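Local coordinates for DUF1214 domain-containing protein (Burkholderia cenocepacia, PDB 6ANS), which is of unknown function but belongs to the DUF1214 family and pairs with a second copy of itself in the crystal assembly, at residues R115-G118 against R119-Y122; A174-A178 against G179-R183; E239-S242 against K243-D247; M74-A77 against L78-V82. All blocks are in the same frame, centred on the assembly; numbering follows the deposited sequence.

Contact 1: R115-G118 against R119-Y122; sequences RVDG and RCEY
A type I beta turn from D117 to C120 carries the chain from strand 109-115 toward strand 122-125, and the bond that closes it runs from C120 N to D117 O (2.9 Å). The carboxylate of D117 takes three donors of R119, two on OD1 and one on OD2. D117 OD1 accepts the backbone N of R119 at 2.9 Å from above the carboxylate plane, and D117 OD1 also accepts R119 NE (3.1 Å) on its syn lone pair. D117 OD2 receives R119 NH2 at 3.0 Å, which makes a side-on, two-nitrogen salt bridge. The carboxylate and guanidinium planes are nearly coplanar, and both acceptors lie near the guanidinium plane. With chi1 of D117 at -175°, CG stands opposite the backbone N, and this directs the carboxylate onto R119.

V116 lays CG1 over the centre of the Y122 ring, 3.9 Å from the centroid and 2° off the normal, a CH-pi contact over the face. The hydroxyl oxygen Y122 OH accepts D117 N (2.9 Å, N-H...O angle 154°) and is also hydrogen-bonded to G87 O. One water donates to both G118 O and C120 O. Beyond the turn, V116 packs on I210, and C120 and Y122 on R212, both residues of strand 207-212, while R115 leans on M80 and H81 of helix 60-83.

Contact 2: A174-A178 against G179-R183; sequences ATPRA and GNWVR
Aromatic packing dominates the meeting of P176 and W181. P176 CA sits over the six-membered ring of W181, 3.7 Å from its centroid and 13° off the normal, a CH-pi contact made by the backbone carbon. The pyrrolidine ring adds a looser apolar touch, with P176 CB 4.0 Å from W181 CH2, the two side chains lying alongside and pointing the same way. R177 N covers the same face of the indole, offset toward the rim, whereas the opposite face rests against R183 CA. The indole is thus held between the loop and its own strand. Its CG is turned opposite the backbone N (chi1 167°), which lays the ring back along residues 175-177. A second flat group is covered within the loop, where T175 CG2 lies 3.6 Å above the guanidinium plane of R177, over its centre.

These residues form the connection between strand 167-173 and strand 181-183, which are parallel neighbours in a mixed four-stranded sheet; 181-183 is its outermost strand on that side within the chain.

The polar links of the side chains lead outside the two segments. W181 NE1 bonds to S173 O; T175 O, 3.3 Å from W181 NE1, is at too poor an angle to share it. N180 ND2 bonds to the carbonyl oxygens of E161 and E169, and R177 NH2 forms a salt bridge with E121. Within the bend, a water donates to R177 O at 2.8 Å and to G179 O at 2.9 Å, joining its two sides. N180 is the centre of an inverse gamma turn, whose W181 N to G179 O bond is weak at 3.1 Å.

Contact 3: E239-S242 against K243-D247; sequences EQTS and KLFAD
The ring of F245 meets T241 CG2 at its edge, in the ring plane, with T241 CG2 and F245 CD2 3.9 Å apart. One face of the phenyl group is covered by L244 CD2, 3.6 Å above the plane and offset toward the rim. W248, three residues further on, makes an edge-to-face pair with the same ring. All of this takes place along a single alpha-helix, 224-251, and T241 and F245 are an i, i+4 pair whose side chains run side by side in the same direction. With CG2 anti to the backbone N, the T241 methyl is carried toward F245, while OG1 turns back to bond with F237 O.

The backbone evidence for regular helix is four successive i to i+4 bonds, with donors K243, L244, F245 and A246 and acceptors E239, Q240, T241 and S242. The shortest is L244 N to Q240 O at 2.8 Å. The longest, F245 N to T241 O at 3.1 Å, is also the straightest, at 171°. In each, the donor is tilted 21 to 28° from the carbonyl plane.

Around the helix, T241 and S242 pack on L73 of helix 60-83, and S242 and K243 reach Q50 of helix 48-52. The carboxylates have partners outside the helix: E239 OE1 is paired with R46, and D247 OD1 with R53. The other D247 oxygen makes a salt bridge with the lysine one turn back, whose chain is extended until a bend at chi4 brings K243 NZ to 3.6 Å from D247 OD2.

Contact 4: M74-A77 against L78-V82; sequences MRIA and LEMHV
Backbone bonds join M74-A77 to L78-V82 through four i to i+4 pairs. M80 N to I76 O (2.9 Å, 167°) is nearly linear and runs almost along the C=O direction, whereas E79 N to R75 O stretches to 3.3 Å. L78 N reaches M74 O at 2.9 Å and has a second, weak bond to R75 O. H81 N meets A77 O at 2.9 Å, and H81 itself lies within the wider pi-type turn at 79-82.

Apolar contact is made between selenomethionine M80 and I76, with M80 CE 4.2 Å from I76 CG2. The M80 chain leaves with CG anti to the backbone N and bends at chi3 (-66°), which brings its methyl back toward I76. M80 CG also lies 3.7 Å above the imidazole plane of H81, over its centre.

The polar ends have partners outside the two segments. R75 NH1 bonds to T99 O, and the H81 NE2 bond to E144 is weak.

Different sides of helix 60-83 serve different partners: A77 and M80 rest on F237 of helix 224-251, while L78 packs on S71 of the second subunit, so that helix 60-83 serves both the chain's interior and the contact between the two subunits of the assembly.

Contact 4 is the most buried and contact 2 lies at the surface; contacts 1 and 3 are partly buried. Contacts 3 and 4 are i to i+4 helical pairings on neighbouring helices, 224-251 and 60-83, with centres about 16 Å apart and nearest atoms about 7 Å apart. Contacts 1 and 2 are loops leading into strands 122-125 and 181-183 of one mixed sheet, and are joined by the E121-R177 salt bridge. Contact 1 also touches contact 4, through R115. The loops rely on aromatic faces, water and, in contact 1, a bidentate salt bridge, the helices mainly on backbone bonds. Among the four, contact 4 alone meets the second subunit.

Contact 1: R115-G118 against R119-Y122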
loop_
_atom_site.group_PDB
_atom_site.type_symbol
_atom_site.label_atom_id
_atom_site.label_comp_id
_atom_site.label_asym_id
_atom_site.label_seq_id
_atom_site.Cartn_x
_atom_site.Cartn_y
_atom_site.Cartn_z
ATOM N N ARG A 115 -1.035 13.758 -6.157
ATOM C CA ARG A 115 -1.697 14.350 -7.308
ATOM C C ARG A 115 -2.135 15.754 -6.955
ATOM O O ARG A 115 -2.695 15.989 -5.885
ATOM C CB ARG A 115 -2.913 13.530 -7.740
ATOM C CG ARG A 115 -2.597 12.152 -8.281
ATOM C CD ARG A 115 -1.789 12.240 -9.568
ATOM N NE ARG A 115 -2.567 12.640 -10.733
ATOM C CZ ARG A 115 -2.191 12.369 -11.979
ATOM N NH1 ARG A 115 -1.060 11.701 -12.191
ATOM N NH2 ARG A 115 -2.928 12.761 -13.011
ATOM N N VAL A 116 -1.861 16.697 -7.846
ATOM C CA VAL A 116 -2.284 18.066 -7.656
ATOM C C VAL A 116 -2.906 18.537 -8.968
ATOM O O VAL A 116 -2.785 17.888 -10.006
ATOM C CB VAL A 116 -1.110 18.968 -7.212
ATOM C CG1 VAL A 116 -0.573 18.535 -5.835
ATOM C CG2 VAL A 116 0.010 18.904 -8.231
ATOM N N ASP A 117 -3.587 19.674 -8.899
ATOM C CA ASP A 117 -4.149 20.365 -10.053
ATOM C C ASP A 117 -3.372 21.666 -10.225
ATOM O O ASP A 117 -3.437 22.550 -9.362
ATOM C CB ASP A 117 -5.636 20.644 -9.827
ATOM C CG ASP A 117 -6.330 21.260 -11.029
ATOM O OD1 ASP A 117 -5.669 21.901 -11.873
ATOM O OD2 ASP A 117 -7.572 21.129 -11.099
ATOM N N GLY A 118 -2.675 21.802 -11.351
ATOM C CA GLY A 118 -1.859 22.991 -11.567
ATOM C C GLY A 118 -2.629 24.300 -11.600
ATOM O O GLY A 118 -2.011 25.371 -11.554
ATOM N N ARG A 119 -3.950 24.247 -11.678
ATOM C CA ARG A 119 -4.744 25.464 -11.652
ATOM C C ARG A 119 -5.102 25.907 -10.240
ATOM O O ARG A 119 -5.704 26.969 -10.072
ATOM C CB ARG A 119 -6.018 25.261 -12.473
ATOM C CG ARG A 119 -5.751 24.897 -13.937
ATOM C CD ARG A 119 -7.012 24.383 -14.601
ATOM N NE ARG A 119 -7.522 23.187 -13.937
ATOM C CZ ARG A 119 -8.643 22.564 -14.293
ATOM N NH1 ARG A 119 -9.370 23.035 -15.300
ATOM N NH2 ARG A 119 -9.047 21.483 -13.637
ATOM N N CYS A 120 -4.746 25.125 -9.229
ATOM C CA CYS A 120 -5.063 25.409 -7.840
ATOM C C CYS A 120 -3.769 25.704 -7.086
ATOM O O CYS A 120 -2.681 25.692 -7.662
ATOM C CB CYS A 120 -5.838 24.227 -7.231
ATOM S SG CYS A 120 -7.330 23.797 -8.217
ATOM N N GLU A 121 -3.883 25.962 -5.785
ATOM C CA GLU A 121 -2.709 26.237 -4.964
ATOM C C GLU A 121 -2.676 25.310 -3.753
ATOM O O GLU A 121 -3.723 24.965 -3.197
ATOM C CB GLU A 121 -2.700 27.696 -4.530
ATOM C CG GLU A 121 -2.676 28.668 -5.717
ATOM C CD GLU A 121 -2.458 30.105 -5.271
ATOM O OE1 GLU A 121 -3.197 30.559 -4.375
ATOM O OE2 GLU A 121 -1.543 30.766 -5.800
ATOM N N TYR A 122 -1.470 24.913 -3.348
ATOM C CA TYR A 122 -1.276 23.929 -2.293
ATOM C C TYR A 122 -0.223 24.410 -1.304
ATOM O O TYR A 122 0.735 25.109 -1.662
ATOM C CB TYR A 122 -0.857 22.555 -2.877
ATOM C CG TYR A 122 -1.900 22.008 -3.826
ATOM C CD1 TYR A 122 -2.875 21.116 -3.393
ATOM C CD2 TYR A 122 -1.927 22.417 -5.150
ATOM C CE1 TYR A 122 -3.836 20.632 -4.271
ATOM C CE2 TYR A 122 -2.884 21.954 -6.036
ATOM C CZ TYR A 122 -3.835 21.066 -5.596
ATOM O OH TYR A 122 -4.776 20.619 -6.483
HETATM O O HOH W 1 -1.980 27.305 -9.701
#

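Contact 2: A174-A178 against G179-R183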
loop_
_atom_site.group_PDB
_atom_site.type_symbol
_atom_site.label_atom_id
_atom_site.label_comp_id
_atom_site.label_asym_id
_atom_site.label_seq_id
_atom_site.Cartn_x
_atom_site.Cartn_y
_atom_site.Cartn_z
ATOM N N ALA A 174 0.870 28.041 -9.677
ATOM C CA ALA A 174 1.267 28.622 -10.950
ATOM C C ALA A 174 1.481 30.124 -10.825
ATOM O O ALA A 174 2.135 30.722 -11.683
ATOM C CB ALA A 174 0.225 28.317 -12.026
ATOM N N THR A 175 0.948 30.736 -9.775
ATOM C CA THR A 175 1.125 32.149 -9.495
ATOM C C THR A 175 2.350 32.352 -8.607
ATOM O O THR A 175 2.491 31.662 -7.595
ATOM C CB THR A 175 -0.111 32.727 -8.816
ATOM O OG1 THR A 175 -1.254 32.506 -9.648
ATOM C CG2 THR A 175 0.047 34.227 -8.612
ATOM N N PRO A 176 3.257 33.260 -8.959
ATOM C CA PRO A 176 4.449 33.469 -8.126
ATOM C C PRO A 176 4.074 33.929 -6.722
ATOM O O PRO A 176 3.255 34.835 -6.540
ATOM C CB PRO A 176 5.231 34.545 -8.886
ATOM C CG PRO A 176 4.705 34.480 -10.300
ATOM C CD PRO A 176 3.263 34.098 -10.172
ATOM N N ARG A 177 4.698 33.299 -5.731
ATOM C CA ARG A 177 4.523 33.621 -4.318
ATOM C C ARG A 177 5.890 33.867 -3.685
ATOM O O ARG A 177 6.922 33.397 -4.174
ATOM C CB ARG A 177 3.796 32.498 -3.548
ATOM C CG ARG A 177 2.383 32.129 -4.056
ATOM C CD ARG A 177 1.388 33.301 -4.000
ATOM N NE ARG A 177 0.100 32.963 -4.621
ATOM C CZ ARG A 177 -0.799 33.855 -5.047
ATOM N NH1 ARG A 177 -0.559 35.160 -4.939
ATOM N NH2 ARG A 177 -1.935 33.443 -5.603
ATOM N N ALA A 178 5.898 34.621 -2.591
ATOM C CA ALA A 178 7.126 34.762 -1.825
ATOM C C ALA A 178 7.394 33.494 -1.007
ATOM O O ALA A 178 6.576 32.572 -0.944
ATOM C CB ALA A 178 7.054 35.987 -0.915
ATOM N N GLY A 179 8.567 33.449 -0.383
ATOM C CA GLY A 179 8.924 32.312 0.449
ATOM C C GLY A 179 9.309 31.100 -0.389
ATOM O O GLY A 179 9.895 31.215 -1.469
ATOM N N ASN A 180 8.965 29.923 0.126
ATOM C CA ASN A 180 9.303 28.661 -0.526
ATOM C C ASN A 180 8.215 28.355 -1.557
ATOM O O ASN A 180 7.249 27.648 -1.287
ATOM C CB ASN A 180 9.447 27.548 0.507
ATOM C CG ASN A 180 10.550 27.822 1.520
ATOM O OD1 ASN A 180 11.643 28.244 1.155
ATOM N ND2 ASN A 180 10.265 27.584 2.801
ATOM N N TRP A 181 8.370 28.891 -2.760
ATOM C CA TRP A 181 7.403 28.692 -3.835
ATOM C C TRP A 181 7.960 27.670 -4.811
ATOM O O TRP A 181 9.096 27.808 -5.270
ATOM C CB TRP A 181 7.109 30.013 -4.554
ATOM C CG TRP A 181 6.370 29.892 -5.855
ATOM C CD1 TRP A 181 5.188 29.252 -6.085
ATOM C CD2 TRP A 181 6.796 30.412 -7.130
ATOM N NE1 TRP A 181 4.838 29.367 -7.419
ATOM C CE2 TRP A 181 5.815 30.057 -8.080
ATOM C CE3 TRP A 181 7.907 31.155 -7.551
ATOM C CZ2 TRP A 181 5.913 30.411 -9.427
ATOM C CZ3 TRP A 181 8.004 31.502 -8.886
ATOM C CH2 TRP A 181 7.011 31.131 -9.809
ATOM N N VAL A 182 7.165 26.646 -5.114
ATOM C CA VAL A 182 7.478 25.671 -6.157
ATOM C C VAL A 182 6.530 25.940 -7.314
ATOM O O VAL A 182 5.304 25.903 -7.148
ATOM C CB VAL A 182 7.331 24.217 -5.673
ATOM C CG1 VAL A 182 7.818 23.259 -6.765
ATOM C CG2 VAL A 182 8.060 23.984 -4.372
ATOM N N ARG A 183 7.097 26.177 -8.489
ATOM C CA ARG A 183 6.308 26.540 -9.657
ATOM C C ARG A 183 5.446 25.378 -10.162
ATOM O O ARG A 183 5.859 24.218 -10.143
ATOM C CB ARG A 183 7.261 27.021 -10.758
ATOM C CG ARG A 183 6.676 27.120 -12.122
ATOM C CD ARG A 183 7.762 27.560 -13.116
ATOM N NE ARG A 183 7.172 27.996 -14.366
ATOM C CZ ARG A 183 6.901 27.189 -15.383
ATOM N NH1 ARG A 183 7.184 25.894 -15.305
ATOM N NH2 ARG A 183 6.367 27.682 -16.482
HETATM O O HOH W 2 9.603 32.777 -3.872
#

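Contact 3: E239-S242 against K243-D247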
loop_
_atom_site.group_PDB
_atom_site.type_symbol
_atom_site.label_atom_id
_atom_site.label_comp_id
_atom_site.label_asym_id
_atom_site.label_seq_id
_atom_site.Cartn_x
_atom_site.Cartn_y
_atom_site.Cartn_z
ATOM N N GLU A 239 0.686 -0.730 -18.493
ATOM C CA GLU A 239 1.182 -1.078 -19.821
ATOM C C GLU A 239 2.293 -0.139 -20.261
ATOM O O GLU A 239 3.349 -0.587 -20.728
ATOM C CB GLU A 239 0.043 -1.053 -20.838
ATOM C CG GLU A 239 0.507 -1.325 -22.271
ATOM C CD GLU A 239 -0.619 -1.803 -23.161
ATOM O OE1 GLU A 239 -1.588 -1.028 -23.316
ATOM O OE2 GLU A 239 -0.521 -2.922 -23.731
ATOM N N GLN A 240 2.085 1.176 -20.103
ATOM C CA GLN A 240 3.066 2.141 -20.611
ATOM C C GLN A 240 4.340 2.164 -19.772
ATOM O O GLN A 240 5.438 2.328 -20.315
ATOM C CB GLN A 240 2.468 3.549 -20.682
ATOM C CG GLN A 240 1.326 3.711 -21.670
ATOM C CD GLN A 240 1.717 3.306 -23.078
ATOM O OE1 GLN A 240 2.794 3.665 -23.569
ATOM N NE2 GLN A 240 0.840 2.555 -23.740
ATOM N N THR A 241 4.225 2.022 -18.453
ATOM C CA THR A 241 5.424 2.070 -17.615
ATOM C C THR A 241 6.300 0.858 -17.867
ATOM O O THR A 241 7.519 0.986 -18.039
ATOM C CB THR A 241 5.046 2.150 -16.137
ATOM O OG1 THR A 241 4.274 3.331 -15.919
ATOM C CG2 THR A 241 6.298 2.168 -15.217
ATOM N N SER A 242 5.694 -0.334 -17.896
ATOM C CA SER A 242 6.468 -1.534 -18.194
ATOM C C SER A 242 7.075 -1.446 -19.587
ATOM O O SER A 242 8.245 -1.791 -19.781
ATOM C CB SER A 242 5.603 -2.795 -18.043
ATOM O OG SER A 242 4.458 -2.816 -18.893
ATOM N N LYS A 243 6.303 -0.968 -20.570
ATOM C CA LYS A 243 6.861 -0.810 -21.913
ATOM C C LYS A 243 8.024 0.180 -21.913
ATOM O O LYS A 243 9.077 -0.094 -22.501
ATOM C CB LYS A 243 5.776 -0.363 -22.890
ATOM C CG LYS A 243 6.254 -0.025 -24.308
ATOM C CD LYS A 243 5.042 0.348 -25.184
ATOM C CE LYS A 243 5.418 0.990 -26.524
ATOM N NZ LYS A 243 6.610 0.380 -27.179
ATOM N N LEU A 244 7.853 1.321 -21.232
ATOM C CA LEU A 244 8.870 2.378 -21.220
ATOM C C LEU A 244 10.209 1.849 -20.718
ATOM O O LEU A 244 11.237 1.983 -21.389
ATOM C CB LEU A 244 8.412 3.553 -20.333
ATOM C CG LEU A 244 9.457 4.625 -19.972
ATOM C CD1 LEU A 244 9.962 5.340 -21.242
ATOM C CD2 LEU A 244 8.937 5.657 -18.947
ATOM N N PHE A 245 10.218 1.234 -19.536
ATOM C CA PHE A 245 11.500 0.828 -18.978
ATOM C C PHE A 245 12.006 -0.486 -19.556
ATOM O O PHE A 245 13.217 -0.737 -19.506
ATOM C CB PHE A 245 11.396 0.810 -17.457
ATOM C CG PHE A 245 11.244 2.192 -16.888
ATOM C CD1 PHE A 245 12.273 3.120 -17.033
ATOM C CD2 PHE A 245 10.051 2.594 -16.312
ATOM C CE1 PHE A 245 12.136 4.426 -16.544
ATOM C CE2 PHE A 245 9.895 3.878 -15.840
ATOM C CZ PHE A 245 10.948 4.803 -15.956
ATOM N N ALA A 246 11.132 -1.293 -20.157
ATOM C CA ALA A 246 11.624 -2.420 -20.945
ATOM C C ALA A 246 12.312 -1.943 -22.223
ATOM O O ALA A 246 13.306 -2.542 -22.654
ATOM C CB ALA A 246 10.479 -3.371 -21.292
ATOM N N ASP A 247 11.800 -0.873 -22.847
ATOM C CA ASP A 247 12.524 -0.260 -23.965
ATOM C C ASP A 247 13.912 0.209 -23.529
ATOM O O ASP A 247 14.898 0.003 -24.247
ATOM C CB ASP A 247 11.733 0.910 -24.549
ATOM C CG ASP A 247 10.474 0.465 -25.277
ATOM O OD1 ASP A 247 10.319 -0.749 -25.571
ATOM O OD2 ASP A 247 9.623 1.341 -25.535
#

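Contact 4: M74-A77 against L78-V82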
loop_
_atom_site.group_PDB
_atom_site.type_symbol
_atom_site.label_atom_id
_atom_site.label_comp_id
_atom_site.label_asym_id
_atom_site.label_seq_id
_atom_site.Cartn_x
_atom_site.Cartn_y
_atom_site.Cartn_z
HETATM N N MSE A 74 0.377 -2.123 -10.903
HETATM C CA MSE A 74 -1.064 -2.060 -10.644
HETATM C C MSE A 74 -1.396 -1.341 -9.360
HETATM O O MSE A 74 -2.259 -0.486 -9.269
HETATM C CB MSE A 74 -1.620 -3.478 -10.530
HETATM C CG MSE A 74 -2.512 -3.941 -11.614
HETATM SE SE MSE A 74 -3.098 -5.772 -11.179
HETATM C CE MSE A 74 -4.677 -5.206 -10.194
ATOM N N ARG A 75 -0.716 -1.792 -8.316
ATOM C CA ARG A 75 -0.961 -1.244 -6.990
ATOM C C ARG A 75 -0.601 0.237 -6.953
ATOM O O ARG A 75 -1.371 1.061 -6.443
ATOM C CB ARG A 75 -0.168 -2.045 -5.958
ATOM C CG ARG A 75 -0.710 -3.486 -5.722
ATOM C CD ARG A 75 0.383 -4.424 -5.171
ATOM N NE ARG A 75 0.972 -3.897 -3.943
ATOM C CZ ARG A 75 2.258 -4.007 -3.613
ATOM N NH1 ARG A 75 3.118 -4.644 -4.409
ATOM N NH2 ARG A 75 2.686 -3.473 -2.482
ATOM N N ILE A 76 0.561 0.593 -7.518
ATOM C CA ILE A 76 0.962 1.995 -7.593
ATOM C C ILE A 76 -0.031 2.778 -8.439
ATOM O O ILE A 76 -0.493 3.863 -8.055
ATOM C CB ILE A 76 2.387 2.117 -8.167
ATOM C CG1 ILE A 76 3.417 1.488 -7.226
ATOM C CG2 ILE A 76 2.739 3.565 -8.399
ATOM C CD1 ILE A 76 4.773 1.312 -7.902
ATOM N N ALA A 77 -0.388 2.219 -9.594
ATOM C CA ALA A 77 -1.289 2.893 -10.516
ATOM C C ALA A 77 -2.625 3.214 -9.856
ATOM O O ALA A 77 -3.208 4.269 -10.119
ATOM C CB ALA A 77 -1.486 2.021 -11.756
ATOM N N LEU A 78 -3.134 2.310 -9.004
ATOM C CA LEU A 78 -4.451 2.531 -8.406
ATOM C C LEU A 78 -4.411 3.615 -7.330
ATOM O O LEU A 78 -5.378 4.364 -7.156
ATOM C CB LEU A 78 -5.004 1.212 -7.838
ATOM C CG LEU A 78 -5.495 0.184 -8.865
ATOM C CD1 LEU A 78 -5.694 -1.212 -8.223
ATOM C CD2 LEU A 78 -6.785 0.651 -9.553
ATOM N N GLU A 79 -3.326 3.687 -6.564
ATOM C CA GLU A 79 -3.190 4.786 -5.617
ATOM C C GLU A 79 -3.042 6.102 -6.356
ATOM O O GLU A 79 -3.670 7.113 -5.995
ATOM C CB GLU A 79 -1.991 4.535 -4.698
ATOM C CG GLU A 79 -2.205 3.348 -3.717
ATOM C CD GLU A 79 -0.995 3.069 -2.814
ATOM O OE1 GLU A 79 -0.100 3.927 -2.705
ATOM O OE2 GLU A 79 -0.931 1.974 -2.218
HETATM N N MSE A 80 -2.225 6.097 -7.403
HETATM C CA MSE A 80 -1.983 7.264 -8.214
HETATM C C MSE A 80 -3.246 7.808 -8.861
HETATM O O MSE A 80 -3.511 8.995 -8.786
HETATM C CB MSE A 80 -0.963 6.938 -9.299
HETATM C CG MSE A 80 -0.623 8.135 -10.171
HETATM SE SE MSE A 80 0.750 7.647 -11.480
HETATM C CE MSE A 80 2.297 7.313 -10.282
ATOM N N HIS A 81 -4.040 6.929 -9.478
ATOM C CA HIS A 81 -5.097 7.382 -10.367
ATOM C C HIS A 81 -6.504 7.147 -9.854
ATOM O O HIS A 81 -7.436 7.704 -10.427
ATOM C CB HIS A 81 -4.962 6.708 -11.736
ATOM C CG HIS A 81 -3.784 7.196 -12.513
ATOM N ND1 HIS A 81 -3.677 8.500 -12.943
ATOM C CD2 HIS A 81 -2.659 6.566 -12.926
ATOM C CE1 HIS A 81 -2.548 8.647 -13.617
ATOM N NE2 HIS A 81 -1.913 7.489 -13.622
ATOM N N VAL A 82 -6.690 6.361 -8.793
ATOM C CA VAL A 82 -8.013 6.105 -8.234
ATOM C C VAL A 82 -8.129 6.619 -6.800
ATOM O O VAL A 82 -9.027 7.397 -6.488
ATOM C CB VAL A 82 -8.382 4.610 -8.323
ATOM C CG1 VAL A 82 -9.629 4.316 -7.500
ATOM C CG2 VAL A 82 -8.608 4.235 -9.784
HETATM O O HOH W 3 -1.836 -0.351 -3.281
#